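Local atomic coordinates of Lpg0393 helical bundle domain-containing protein (Legionella pneumophila subsp. pneumophila str. Philadelphia 1, PDB entry 4R0G), a protein that acts as a guanine-nucleotide exchange factor for the small GTPases Rab5, Rab21 and Rab22, probably through a VPS9-like domain built of helices. Residues M43-I48 and T88-A92; L93-V98 and E142-F147; Y17-L21 and K63-L67. All coordinates share one frame. Numbering follows the deposited sequence.

Contact 1. Residues M43-I48 and T88-A92; sequences MVSLLI and TISIA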
ATOM      1  N   MET A  43       4.975 -19.581 -16.042  1.00 64.51           N
ATOM      2  CA  MET A  43       4.178 -19.598 -14.833  1.00 51.60           C
ATOM      3  C   MET A  43       2.693 -19.330 -15.083  1.00 48.98           C
ATOM      4  O   MET A  43       1.831 -19.821 -14.360  1.00 49.88           O
ATOM      5  CB  MET A  43       4.747 -18.541 -13.900  1.00 53.60           C
ATOM      6  CG  MET A  43       4.102 -18.545 -12.575  1.00 57.21           C
ATOM      7  SD  MET A  43       4.058 -20.224 -11.913  1.00 69.53           S
ATOM      8  CE  MET A  43       3.007 -19.919 -10.562  1.00 39.89           C
ATOM      9  N   VAL A  44       2.400 -18.526 -16.098  1.00 48.76           N
ATOM     10  CA  VAL A  44       1.029 -18.216 -16.450  1.00 48.16           C
ATOM     11  C   VAL A  44       0.486 -19.387 -17.242  1.00 50.38           C
ATOM     12  O   VAL A  44      -0.699 -19.724 -17.147  1.00 48.35           O
ATOM     13  CB  VAL A  44       0.940 -16.912 -17.271  1.00 52.25           C
ATOM     14  CG1 VAL A  44      -0.457 -16.755 -17.926  1.00 49.66           C
ATOM     15  CG2 VAL A  44       1.271 -15.733 -16.392  1.00 45.30           C
ATOM     16  N   SER A  45       1.380 -20.006 -18.012  1.00 49.99           N
ATOM     17  CA  SER A  45       1.054 -21.185 -18.796  1.00 51.76           C
ATOM     18  C   SER A  45       0.615 -22.315 -17.895  1.00 49.19           C
ATOM     19  O   SER A  45      -0.477 -22.850 -18.072  1.00 48.37           O
ATOM     20  CB  SER A  45       2.240 -21.605 -19.650  1.00 52.52           C
ATOM     21  OG  SER A  45       2.489 -20.613 -20.627  1.00 51.17           O
ATOM     22  N   LEU A  46       1.442 -22.649 -16.911  1.00 47.66           N
ATOM     23  CA  LEU A  46       1.072 -23.683 -15.941  1.00 49.42           C
ATOM     24  C   LEU A  46      -0.286 -23.411 -15.237  1.00 51.04           C
ATOM     25  O   LEU A  46      -1.185 -24.286 -15.209  1.00 46.01           O
ATOM     26  CB  LEU A  46       2.213 -23.925 -14.946  1.00 49.52           C
ATOM     27  CG  LEU A  46       3.610 -24.200 -15.537  1.00 50.15           C
ATOM     28  CD1 LEU A  46       4.683 -24.062 -14.482  1.00 51.12           C
ATOM     29  CD2 LEU A  46       3.706 -25.584 -16.139  1.00 55.45           C
ATOM     30  N   LEU A  47      -0.439 -22.199 -14.695  1.00 46.28           N
ATOM     31  CA  LEU A  47      -1.725 -21.757 -14.142  1.00 42.55           C
ATOM     32  C   LEU A  47      -2.903 -21.983 -15.095  1.00 44.13           C
ATOM     33  O   LEU A  47      -3.954 -22.405 -14.655  1.00 45.62           O
ATOM     34  CB  LEU A  47      -1.690 -20.289 -13.789  1.00 43.74           C
ATOM     35  CG  LEU A  47      -1.507 -19.910 -12.339  1.00 49.24           C
ATOM     36  CD1 LEU A  47      -0.090 -20.149 -11.936  1.00 49.99           C
ATOM     37  CD2 LEU A  47      -1.825 -18.433 -12.196  1.00 46.03           C
ATOM     38  N   ILE A  48      -2.752 -21.700 -16.388  1.00 42.50           N
ATOM     39  CA  ILE A  48      -3.879 -21.910 -17.304  1.00 45.24           C
ATOM     40  C   ILE A  48      -4.198 -23.400 -17.438  1.00 48.72           C
ATOM     41  O   ILE A  48      -5.351 -23.829 -17.324  1.00 49.35           O
ATOM     42  CB  ILE A  48      -3.634 -21.347 -18.712  1.00 45.20           C
ATOM     43  CG1 ILE A  48      -3.669 -19.820 -18.682  1.00 42.74           C
ATOM     44  CG2 ILE A  48      -4.722 -21.864 -19.666  1.00 41.02           C
ATOM     45  CD1 ILE A  48      -2.874 -19.215 -19.774  1.00 43.14           C
ATOM     46  N   THR A  88      -0.618 -12.142 -11.272  1.00 36.30           N
ATOM     47  CA  THR A  88      -0.154 -13.232 -12.091  1.00 35.00           C
ATOM     48  C   THR A  88      -1.304 -14.221 -12.328  1.00 43.41           C
ATOM     49  O   THR A  88      -1.379 -14.892 -13.359  1.00 40.03           O
ATOM     50  CB  THR A  88       0.954 -13.985 -11.385  1.00 39.23           C
ATOM     51  OG1 THR A  88       1.994 -13.080 -11.024  1.00 41.82           O
ATOM     52  CG2 THR A  88       1.535 -15.092 -12.297  1.00 43.17           C
ATOM     53  N   ILE A  89      -2.207 -14.323 -11.364  1.00 39.00           N
ATOM     54  CA  ILE A  89      -3.317 -15.230 -11.530  1.00 37.40           C
ATOM     55  C   ILE A  89      -4.313 -14.612 -12.505  1.00 38.45           C
ATOM     56  O   ILE A  89      -4.931 -15.310 -13.305  1.00 38.18           O
ATOM     57  CB  ILE A  89      -3.966 -15.588 -10.184  1.00 39.71           C
ATOM     58  CG1 ILE A  89      -2.997 -16.435  -9.353  1.00 33.66           C
ATOM     59  CG2 ILE A  89      -5.248 -16.332 -10.397  1.00 36.72           C
ATOM     60  CD1 ILE A  89      -3.482 -16.743  -7.957  1.00 33.68           C
ATOM     61  N   SER A  90      -4.429 -13.294 -12.489  1.00 37.44           N
ATOM     62  CA  SER A  90      -5.374 -12.638 -13.395  1.00 41.31           C
ATOM     63  C   SER A  90      -4.906 -12.747 -14.845  1.00 38.69           C
ATOM     64  O   SER A  90      -5.716 -12.781 -15.783  1.00 34.05           O
ATOM     65  CB  SER A  90      -5.675 -11.179 -12.976  1.00 35.73           C
ATOM     66  OG  SER A  90      -4.519 -10.386 -12.961  1.00 36.65           O
ATOM     67  N   ILE A  91      -3.596 -12.836 -15.026  1.00 38.31           N
ATOM     68  CA  ILE A  91      -3.066 -12.943 -16.378  1.00 41.52           C
ATOM     69  C   ILE A  91      -3.355 -14.337 -16.918  1.00 45.93           C
ATOM     70  O   ILE A  91      -3.509 -14.518 -18.138  1.00 44.31           O
ATOM     71  CB  ILE A  91      -1.575 -12.587 -16.463  1.00 38.80           C
ATOM     72  CG1 ILE A  91      -1.364 -11.134 -16.028  1.00 40.07           C
ATOM     73  CG2 ILE A  91      -1.085 -12.731 -17.856  1.00 36.69           C
ATOM     74  CD1 ILE A  91       0.089 -10.770 -15.930  1.00 38.78           C
ATOM     75  N   ALA A  92      -3.469 -15.318 -16.014  1.00 42.14           N
ATOM     76  CA  ALA A  92      -3.868 -16.669 -16.434  1.00 40.31           C
ATOM     77  C   ALA A  92      -5.368 -16.757 -16.660  1.00 38.06           C
ATOM     78  O   ALA A  92      -5.833 -17.574 -17.434  1.00 37.21           O
ATOM     79  CB  ALA A  92      -3.451 -17.684 -15.432  1.00 37.88           C
TER
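The two helices come closest at A92, whose small side chain suits a close approach: their axes pass 8.7 Å apart at a crossing angle of -60°, and the CA atoms of V44 and A92 are only 5.1 Å apart. V44, L47 and I48 crowd round the alanine. L47 CB sits 3.5 Å from A92 CB, and I48 CG1 comes within 3.4 Å of A92 O. V44 fits between T88, I91 and A92: CG1 lies 3.7 Å from A92 CA and 4.1 Å from CG2 of the adjacent I91, and CG2 4.2 Å from CG2 of T88, one turn before A92. L47 fits between T88, I89 and A92, placing CD2 3.6 Å from I89 CA and 3.8 Å from T88 O. The hydroxyl of T88 is bonded to Y84 O in its own helix, and no hydrogen bond crosses. M43, L46 and L47 also touch I27 of helix 23-30. This is close apolar helix-helix packing around an alanine, within the all-helical VPS9-like domain.

Contact 2. Residues L93-V98 and E142-F147; sequences LFPCMV and EQDKFF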
ATOM      1  N   LEU A  93      -6.106 -15.897 -15.969  1.00 39.08           N
ATOM      2  CA  LEU A  93      -7.566 -15.930 -15.936  1.00 39.16           C
ATOM      3  C   LEU A  93      -8.208 -15.663 -17.301  1.00 40.22           C
ATOM      4  O   LEU A  93      -9.182 -16.318 -17.707  1.00 30.24           O
ATOM      5  CB  LEU A  93      -8.067 -14.891 -14.937  1.00 35.41           C
ATOM      6  CG  LEU A  93      -9.569 -14.609 -15.057  1.00 43.01           C
ATOM      7  CD1 LEU A  93     -10.366 -15.824 -14.652  1.00 44.18           C
ATOM      8  CD2 LEU A  93      -9.994 -13.411 -14.224  1.00 45.67           C
ATOM      9  N   PHE A  94      -7.649 -14.679 -17.988  1.00 37.06           N
ATOM     10  CA  PHE A  94      -8.240 -14.180 -19.206  1.00 35.15           C
ATOM     11  C   PHE A  94      -8.181 -15.210 -20.318  1.00 41.53           C
ATOM     12  O   PHE A  94      -9.199 -15.446 -20.963  1.00 44.35           O
ATOM     13  CB  PHE A  94      -7.656 -12.813 -19.597  1.00 41.15           C
ATOM     14  CG  PHE A  94      -7.809 -11.773 -18.525  1.00 37.64           C
ATOM     15  CD1 PHE A  94      -9.035 -11.553 -17.933  1.00 43.90           C
ATOM     16  CD2 PHE A  94      -6.726 -11.054 -18.074  1.00 40.55           C
ATOM     17  CE1 PHE A  94      -9.173 -10.616 -16.932  1.00 42.29           C
ATOM     18  CE2 PHE A  94      -6.870 -10.114 -17.067  1.00 37.80           C
ATOM     19  CZ  PHE A  94      -8.085  -9.908 -16.502  1.00 39.54           C
ATOM     20  N   PRO A  95      -7.011 -15.845 -20.533  1.00 41.67           N
ATOM     21  CA  PRO A  95      -6.989 -16.982 -21.472  1.00 38.76           C
ATOM     22  C   PRO A  95      -8.026 -18.057 -21.151  1.00 42.21           C
ATOM     23  O   PRO A  95      -8.739 -18.491 -22.066  1.00 42.83           O
ATOM     24  CB  PRO A  95      -5.602 -17.579 -21.265  1.00 37.32           C
ATOM     25  CG  PRO A  95      -4.774 -16.447 -20.813  1.00 45.34           C
ATOM     26  CD  PRO A  95      -5.668 -15.528 -20.016  1.00 39.76           C
ATOM     27  N   CYS A  96      -8.107 -18.477 -19.886  1.00 35.73           N
ATOM     28  CA  CYS A  96      -9.117 -19.457 -19.490  1.00 38.77           C
ATOM     29  C   CYS A  96     -10.538 -18.983 -19.875  1.00 41.30           C
ATOM     30  O   CYS A  96     -11.335 -19.754 -20.385  1.00 37.39           O
ATOM     31  CB  CYS A  96      -9.047 -19.798 -17.985  1.00 33.85           C
ATOM     32  SG  CYS A  96      -7.478 -20.530 -17.420  1.00 44.71           S
ATOM     33  N   MET A  97     -10.848 -17.712 -19.640  1.00 39.07           N
ATOM     34  CA  MET A  97     -12.160 -17.181 -20.029  1.00 40.45           C
ATOM     35  C   MET A  97     -12.371 -17.309 -21.530  1.00 45.90           C
ATOM     36  O   MET A  97     -13.455 -17.653 -21.994  1.00 44.65           O
ATOM     37  CB  MET A  97     -12.330 -15.733 -19.585  1.00 35.71           C
ATOM     38  CG  MET A  97     -12.407 -15.581 -18.078  1.00 41.22           C
ATOM     39  SD  MET A  97     -12.592 -13.882 -17.497  1.00 53.92           S
ATOM     40  CE  MET A  97     -14.313 -13.560 -17.900  1.00 46.04           C
ATOM     41  N   VAL A  98     -11.308 -17.066 -22.283  1.00 46.96           N
ATOM     42  CA  VAL A  98     -11.351 -17.180 -23.726  1.00 45.46           C
ATOM     43  C   VAL A  98     -11.560 -18.626 -24.131  1.00 49.49           C
ATOM     44  O   VAL A  98     -12.426 -18.941 -24.954  1.00 52.70           O
ATOM     45  CB  VAL A  98     -10.070 -16.638 -24.341  1.00 42.81           C
ATOM     46  CG1 VAL A  98     -10.035 -16.903 -25.862  1.00 36.18           C
ATOM     47  CG2 VAL A  98      -9.949 -15.166 -23.990  1.00 43.06           C
ATOM     48  N   GLU A 142     -13.337 -10.725 -22.764  1.00 48.12           N
ATOM     49  CA  GLU A 142     -13.418 -11.369 -21.473  1.00 48.21           C
ATOM     50  C   GLU A 142     -12.951 -10.401 -20.360  1.00 52.20           C
ATOM     51  O   GLU A 142     -13.554 -10.325 -19.291  1.00 51.77           O
ATOM     52  CB  GLU A 142     -12.640 -12.671 -21.483  1.00 41.75           C
ATOM     53  CG  GLU A 142     -13.196 -13.700 -22.445  1.00 49.41           C
ATOM     54  CD  GLU A 142     -14.600 -14.229 -22.037  1.00 59.66           C
ATOM     55  OE1 GLU A 142     -14.981 -14.067 -20.852  1.00 62.07           O
ATOM     56  OE2 GLU A 142     -15.327 -14.813 -22.892  1.00 55.00           O
ATOM     57  N   GLN A 143     -11.909  -9.627 -20.623  1.00 49.24           N
ATOM     58  CA  GLN A 143     -11.473  -8.636 -19.648  1.00 50.97           C
ATOM     59  C   GLN A 143     -12.551  -7.629 -19.343  1.00 55.28           C
ATOM     60  O   GLN A 143     -12.670  -7.159 -18.214  1.00 58.57           O
ATOM     61  CB  GLN A 143     -10.261  -7.887 -20.157  1.00 48.24           C
ATOM     62  CG  GLN A 143      -8.968  -8.615 -19.958  1.00 48.73           C
ATOM     63  CD  GLN A 143      -7.828  -7.905 -20.652  1.00 57.86           C
ATOM     64  OE1 GLN A 143      -7.980  -6.755 -21.119  1.00 58.39           O
ATOM     65  NE2 GLN A 143      -6.675  -8.580 -20.737  1.00 54.13           N
ATOM     66  N   ASP A 144     -13.302  -7.249 -20.365  1.00 58.64           N
ATOM     67  CA  ASP A 144     -14.404  -6.336 -20.159  1.00 56.27           C
ATOM     68  C   ASP A 144     -15.415  -7.002 -19.249  1.00 52.57           C
ATOM     69  O   ASP A 144     -15.729  -6.467 -18.191  1.00 58.01           O
ATOM     70  CB  ASP A 144     -15.029  -5.916 -21.496  1.00 61.18           C
ATOM     71  CG  ASP A 144     -14.198  -4.853 -22.220  1.00 69.00           C
ATOM     72  OD1 ASP A 144     -13.451  -4.109 -21.540  1.00 63.82           O
ATOM     73  OD2 ASP A 144     -14.298  -4.760 -23.469  1.00 79.09           O
ATOM     74  N   LYS A 145     -15.857  -8.195 -19.647  1.00 50.64           N
ATOM     75  CA  LYS A 145     -16.859  -9.018 -18.931  1.00 52.90           C
ATOM     76  C   LYS A 145     -16.488  -9.181 -17.459  1.00 58.78           C
ATOM     77  O   LYS A 145     -17.358  -9.236 -16.581  1.00 61.74           O
ATOM     78  CB  LYS A 145     -17.002 -10.403 -19.610  1.00 48.39           C
ATOM     79  CG  LYS A 145     -18.314 -11.154 -19.415  1.00 52.15           C
ATOM     80  CD  LYS A 145     -18.368 -12.429 -20.328  1.00 61.91           C
ATOM     81  CE  LYS A 145     -18.267 -13.772 -19.549  1.00 66.67           C
ATOM     82  NZ  LYS A 145     -17.808 -15.020 -20.314  1.00 58.19           N
ATOM     83  N   PHE A 146     -15.183  -9.227 -17.203  1.00 57.74           N
ATOM     84  CA  PHE A 146     -14.642  -9.432 -15.864  1.00 51.50           C
ATOM     85  C   PHE A 146     -14.676  -8.167 -15.029  1.00 51.42           C
ATOM     86  O   PHE A 146     -15.243  -8.141 -13.946  1.00 57.60           O
ATOM     87  CB  PHE A 146     -13.221  -9.971 -15.951  1.00 51.31           C
ATOM     88  CG  PHE A 146     -12.528 -10.087 -14.632  1.00 43.36           C
ATOM     89  CD1 PHE A 146     -12.898 -11.052 -13.729  1.00 45.53           C
ATOM     90  CD2 PHE A 146     -11.478  -9.253 -14.315  1.00 43.36           C
ATOM     91  CE1 PHE A 146     -12.252 -11.172 -12.512  1.00 44.68           C
ATOM     92  CE2 PHE A 146     -10.827  -9.372 -13.112  1.00 44.75           C
ATOM     93  CZ  PHE A 146     -11.220 -10.333 -12.205  1.00 45.20           C
ATOM     94  N   PHE A 147     -14.014  -7.130 -15.507  1.00 53.90           N
ATOM     95  CA  PHE A 147     -13.915  -5.895 -14.744  1.00 53.20           C
ATOM     96  C   PHE A 147     -15.279  -5.311 -14.387  1.00 57.32           C
ATOM     97  O   PHE A 147     -15.441  -4.688 -13.332  1.00 57.17           O
ATOM     98  CB  PHE A 147     -13.032  -4.905 -15.483  1.00 47.12           C
ATOM     99  CG  PHE A 147     -11.579  -5.265 -15.440  1.00 45.42           C
ATOM    100  CD1 PHE A 147     -10.980  -5.638 -14.231  1.00 52.86           C
ATOM    101  CD2 PHE A 147     -10.804  -5.260 -16.599  1.00 53.73           C
ATOM    102  CE1 PHE A 147      -9.600  -5.987 -14.160  1.00 50.39           C
ATOM    103  CE2 PHE A 147      -9.434  -5.606 -16.552  1.00 57.24           C
ATOM    104  CZ  PHE A 147      -8.833  -5.973 -15.323  1.00 53.92           C
TER
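Two helical segments cross here at 110°, nearer perpendicular than antiparallel, with their axes 9.8 Å apart at closest approach. The nearest CA atoms, those of M97 and E142, are 6.1 Å apart, so side chains must fill most of the gap. The helix of 93-98 is kinked at P95, whose ring nitrogen has no hydrogen to give to the turn before; the bonds M97 N to L93 O (2.9 Å) and V98 N to F94 O (3.0 Å) that span it are intact. F94 buries the most surface of any residue here. Its edge is turned toward the face of F146 in an offset edge-to-face pair, with centroids 5.7 Å apart and planes at 73°, while Q143 CG lies over the F94 ring, 3.5 Å from its centroid, in a CH-pi contact. The F146 ring also receives L93 CD2 over a face, 3.8 Å from the centroid. This pair of rings, with L93, joins helices 80-101 and 132-151 of the VPS9-like domain, and I61 of helix 58-71 touches L93, M97 and F146 as well. M97 extends toward the first turn of 142-147, where its CE lies 3.1 Å from E142 OE1, a tight approach, and 4.2 Å from F146 CB. E142 itself has two polar partners: OE1 forms a salt bridge with K145 NZ at 3.0 Å, one turn on in the same helix, and OE2 hydrogen-bonds to T101 OG1, further along helix 80-101. Its aliphatic part rests against V98, with CG 3.9 Å from V98 CG2.

Contact 3. Residues Y17-L21 and K63-L67; sequences YLLFL and KFAIL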
ATOM      1  N   TYR A  17      -8.980 -16.686   0.988  1.00 44.14           N
ATOM      2  CA  TYR A  17      -8.277 -16.057  -0.105  1.00 46.67           C
ATOM      3  C   TYR A  17      -6.760 -16.028   0.049  1.00 48.10           C
ATOM      4  O   TYR A  17      -6.040 -16.360  -0.897  1.00 49.37           O
ATOM      5  CB  TYR A  17      -8.839 -14.672  -0.391  1.00 45.35           C
ATOM      6  CG  TYR A  17     -10.258 -14.637  -0.917  1.00 44.04           C
ATOM      7  CD1 TYR A  17     -10.618 -15.276  -2.092  1.00 46.12           C
ATOM      8  CD2 TYR A  17     -11.229 -13.905  -0.262  1.00 47.95           C
ATOM      9  CE1 TYR A  17     -11.933 -15.205  -2.584  1.00 41.32           C
ATOM     10  CE2 TYR A  17     -12.528 -13.827  -0.744  1.00 49.44           C
ATOM     11  CZ  TYR A  17     -12.871 -14.475  -1.903  1.00 45.94           C
ATOM     12  OH  TYR A  17     -14.168 -14.375  -2.349  1.00 51.03           O
ATOM     13  N   LEU A  18      -6.280 -15.644   1.233  1.00 49.80           N
ATOM     14  CA  LEU A  18      -4.835 -15.620   1.521  1.00 45.85           C
ATOM     15  C   LEU A  18      -4.242 -16.963   1.221  1.00 50.17           C
ATOM     16  O   LEU A  18      -3.129 -17.052   0.693  1.00 53.66           O
ATOM     17  CB  LEU A  18      -4.546 -15.240   2.970  1.00 43.61           C
ATOM     18  CG  LEU A  18      -4.668 -13.738   3.059  1.00 39.05           C
ATOM     19  CD1 LEU A  18      -4.692 -13.265   4.480  1.00 40.21           C
ATOM     20  CD2 LEU A  18      -3.507 -13.185   2.257  1.00 36.31           C
ATOM     21  N   LEU A  19      -5.002 -18.008   1.537  1.00 47.57           N
ATOM     22  CA  LEU A  19      -4.589 -19.355   1.195  1.00 47.39           C
ATOM     23  C   LEU A  19      -4.642 -19.571  -0.319  1.00 42.98           C
ATOM     24  O   LEU A  19      -3.707 -20.107  -0.902  1.00 41.05           O
ATOM     25  CB  LEU A  19      -5.431 -20.392   1.957  1.00 49.43           C
ATOM     26  CG  LEU A  19      -5.142 -21.838   1.563  1.00 52.80           C
ATOM     27  CD1 LEU A  19      -3.645 -22.140   1.792  1.00 47.51           C
ATOM     28  CD2 LEU A  19      -6.091 -22.822   2.293  1.00 43.57           C
ATOM     29  N   PHE A  20      -5.723 -19.143  -0.959  1.00 43.31           N
ATOM     30  CA  PHE A  20      -5.830 -19.344  -2.403  1.00 42.24           C
ATOM     31  C   PHE A  20      -4.653 -18.742  -3.163  1.00 45.50           C
ATOM     32  O   PHE A  20      -4.143 -19.354  -4.097  1.00 41.90           O
ATOM     33  CB  PHE A  20      -7.122 -18.788  -2.932  1.00 44.58           C
ATOM     34  CG  PHE A  20      -7.087 -18.489  -4.406  1.00 52.24           C
ATOM     35  CD1 PHE A  20      -7.094 -19.524  -5.336  1.00 45.71           C
ATOM     36  CD2 PHE A  20      -7.079 -17.175  -4.877  1.00 47.01           C
ATOM     37  CE1 PHE A  20      -7.063 -19.274  -6.697  1.00 36.83           C
ATOM     38  CE2 PHE A  20      -7.065 -16.928  -6.249  1.00 47.59           C
ATOM     39  CZ  PHE A  20      -7.064 -17.995  -7.155  1.00 43.06           C
ATOM     40  N   LEU A  21      -4.213 -17.559  -2.712  1.00 48.22           N
ATOM     41  CA  LEU A  21      -3.060 -16.810  -3.259  1.00 41.43           C
ATOM     42  C   LEU A  21      -1.701 -17.492  -3.085  1.00 41.91           C
ATOM     43  O   LEU A  21      -0.680 -16.967  -3.521  1.00 39.93           O
ATOM     44  CB  LEU A  21      -2.999 -15.397  -2.667  1.00 44.25           C
ATOM     45  CG  LEU A  21      -4.134 -14.435  -3.067  1.00 45.80           C
ATOM     46  CD1 LEU A  21      -3.925 -13.077  -2.481  1.00 43.12           C
ATOM     47  CD2 LEU A  21      -4.237 -14.327  -4.562  1.00 38.04           C
ATOM     48  N   LYS A  63     -15.953 -15.295  -7.911  1.00 50.92           N
ATOM     49  CA  LYS A  63     -15.379 -15.235  -6.578  1.00 53.58           C
ATOM     50  C   LYS A  63     -14.038 -14.553  -6.688  1.00 51.63           C
ATOM     51  O   LYS A  63     -13.641 -13.773  -5.821  1.00 56.61           O
ATOM     52  CB  LYS A  63     -15.270 -16.631  -5.945  1.00 46.53           C
ATOM     53  CG  LYS A  63     -16.472 -16.973  -5.110  1.00 53.47           C
ATOM     54  CD  LYS A  63     -16.716 -18.469  -5.037  1.00 61.12           C
ATOM     55  CE  LYS A  63     -18.158 -18.771  -4.595  1.00 53.71           C
ATOM     56  NZ  LYS A  63     -18.427 -20.249  -4.466  1.00 67.57           N
ATOM     57  N   PHE A  64     -13.352 -14.816  -7.782  1.00 48.23           N
ATOM     58  CA  PHE A  64     -12.061 -14.193  -7.973  1.00 49.95           C
ATOM     59  C   PHE A  64     -12.281 -12.685  -8.136  1.00 51.69           C
ATOM     60  O   PHE A  64     -11.400 -11.875  -7.806  1.00 49.77           O
ATOM     61  CB  PHE A  64     -11.343 -14.814  -9.174  1.00 42.11           C
ATOM     62  CG  PHE A  64     -10.012 -14.216  -9.440  1.00 47.27           C
ATOM     63  CD1 PHE A  64      -8.931 -14.517  -8.617  1.00 40.81           C
ATOM     64  CD2 PHE A  64      -9.829 -13.318 -10.502  1.00 47.33           C
ATOM     65  CE1 PHE A  64      -7.687 -13.958  -8.851  1.00 37.19           C
ATOM     66  CE2 PHE A  64      -8.572 -12.745 -10.750  1.00 35.85           C
ATOM     67  CZ  PHE A  64      -7.509 -13.064  -9.920  1.00 38.55           C
ATOM     68  N   ALA A  65     -13.473 -12.309  -8.614  1.00 49.80           N
ATOM     69  CA  ALA A  65     -13.800 -10.892  -8.774  1.00 48.33           C
ATOM     70  C   ALA A  65     -13.816 -10.227  -7.403  1.00 50.47           C
ATOM     71  O   ALA A  65     -13.277  -9.116  -7.232  1.00 46.18           O
ATOM     72  CB  ALA A  65     -15.116 -10.701  -9.474  1.00 44.66           C
ATOM     73  N   ILE A  66     -14.419 -10.906  -6.425  1.00 47.46           N
ATOM     74  CA  ILE A  66     -14.435 -10.379  -5.063  1.00 46.10           C
ATOM     75  C   ILE A  66     -12.997 -10.076  -4.633  1.00 50.35           C
ATOM     76  O   ILE A  66     -12.677  -8.930  -4.265  1.00 44.34           O
ATOM     77  CB  ILE A  66     -15.081 -11.347  -4.069  1.00 42.40           C
ATOM     78  CG1 ILE A  66     -16.479 -11.745  -4.536  1.00 47.38           C
ATOM     79  CG2 ILE A  66     -15.191 -10.709  -2.736  1.00 40.86           C
ATOM     80  CD1 ILE A  66     -16.934 -13.074  -3.965  1.00 45.30           C
ATOM     81  N   LEU A  67     -12.127 -11.085  -4.746  1.00 45.11           N
ATOM     82  CA  LEU A  67     -10.730 -10.942  -4.363  1.00 46.24           C
ATOM     83  C   LEU A  67     -10.112  -9.685  -4.985  1.00 45.00           C
ATOM     84  O   LEU A  67      -9.514  -8.871  -4.297  1.00 45.26           O
ATOM     85  CB  LEU A  67      -9.946 -12.192  -4.767  1.00 47.11           C
ATOM     86  CG  LEU A  67      -8.758 -12.639  -3.887  1.00 46.04           C
ATOM     87  CD1 LEU A  67      -7.689 -13.329  -4.723  1.00 43.92           C
ATOM     88  CD2 LEU A  67      -8.129 -11.512  -3.093  1.00 43.74           C
TER
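This is an apolar contact of leucines, an isoleucine and aromatic rings, centred on L67 and lying near the centre of the chain, where the short helix 17-20 and the turn after it pack on helix 58-71 inside the all-helical VPS9-like domain. The backbones stay well apart, the nearest CA atoms, of Y17 and L67, being 7.1 Å from each other, so long side chains span the gap. L67 is the main projection from its helix. Its CB lies over one face of the Y17 ring, and CG approaches Y17 CD1 at 3.7 Å. Farther out, L67 CD1 touches two more residues, lying 3.6 Å from L21 CD2 and 3.9 Å from F20 CD2, where it meets the edge of the phenylalanine ring. F20 also brings CE2 to 3.9 Å from F64 CD1, at the edge of the F64 ring. Other helices pack around it: L12 of helix 5-14 touches Y17 and F20, L86 of helix 80-101 touches L67, and A161 and I165 of helix 155-183 touch Y17. K63 contributes little more than its backbone and CB here; its amino group leads away to a salt bridge with D59 and a hydrogen bond to R13 O. The Y17 side chain extends to the flank of 63-67, where its OH ends 3.5 Å from I66 CD1 and 3.6 Å from K63 O, without a hydrogen bond.

From the N terminus, the chain enters contact 3 at 17-21, opens contact 1 at 43-48, and returns at 63-67 to close contact 3, tying helix 17-20 to helix 58-71. It then reaches 88-92, which closes contact 1. Contacts 1 and 3 therefore cross, while contact 2 follows both in series: 93-98 continues directly from 88-92 along helix 80-101, and 142-147 closes the last loop. Helix 80-101 thus carries packing to helix 40-53 and then to helix 132-151. F64 connects the contacts: its CE1 lies 3.7 Å from I89 CG2 of contact 1, and its CD2 3.7 Å from F146 CZ of contact 2. I48 CD1 joins contacts 1 and 2, 3.5 Å from P95 CB.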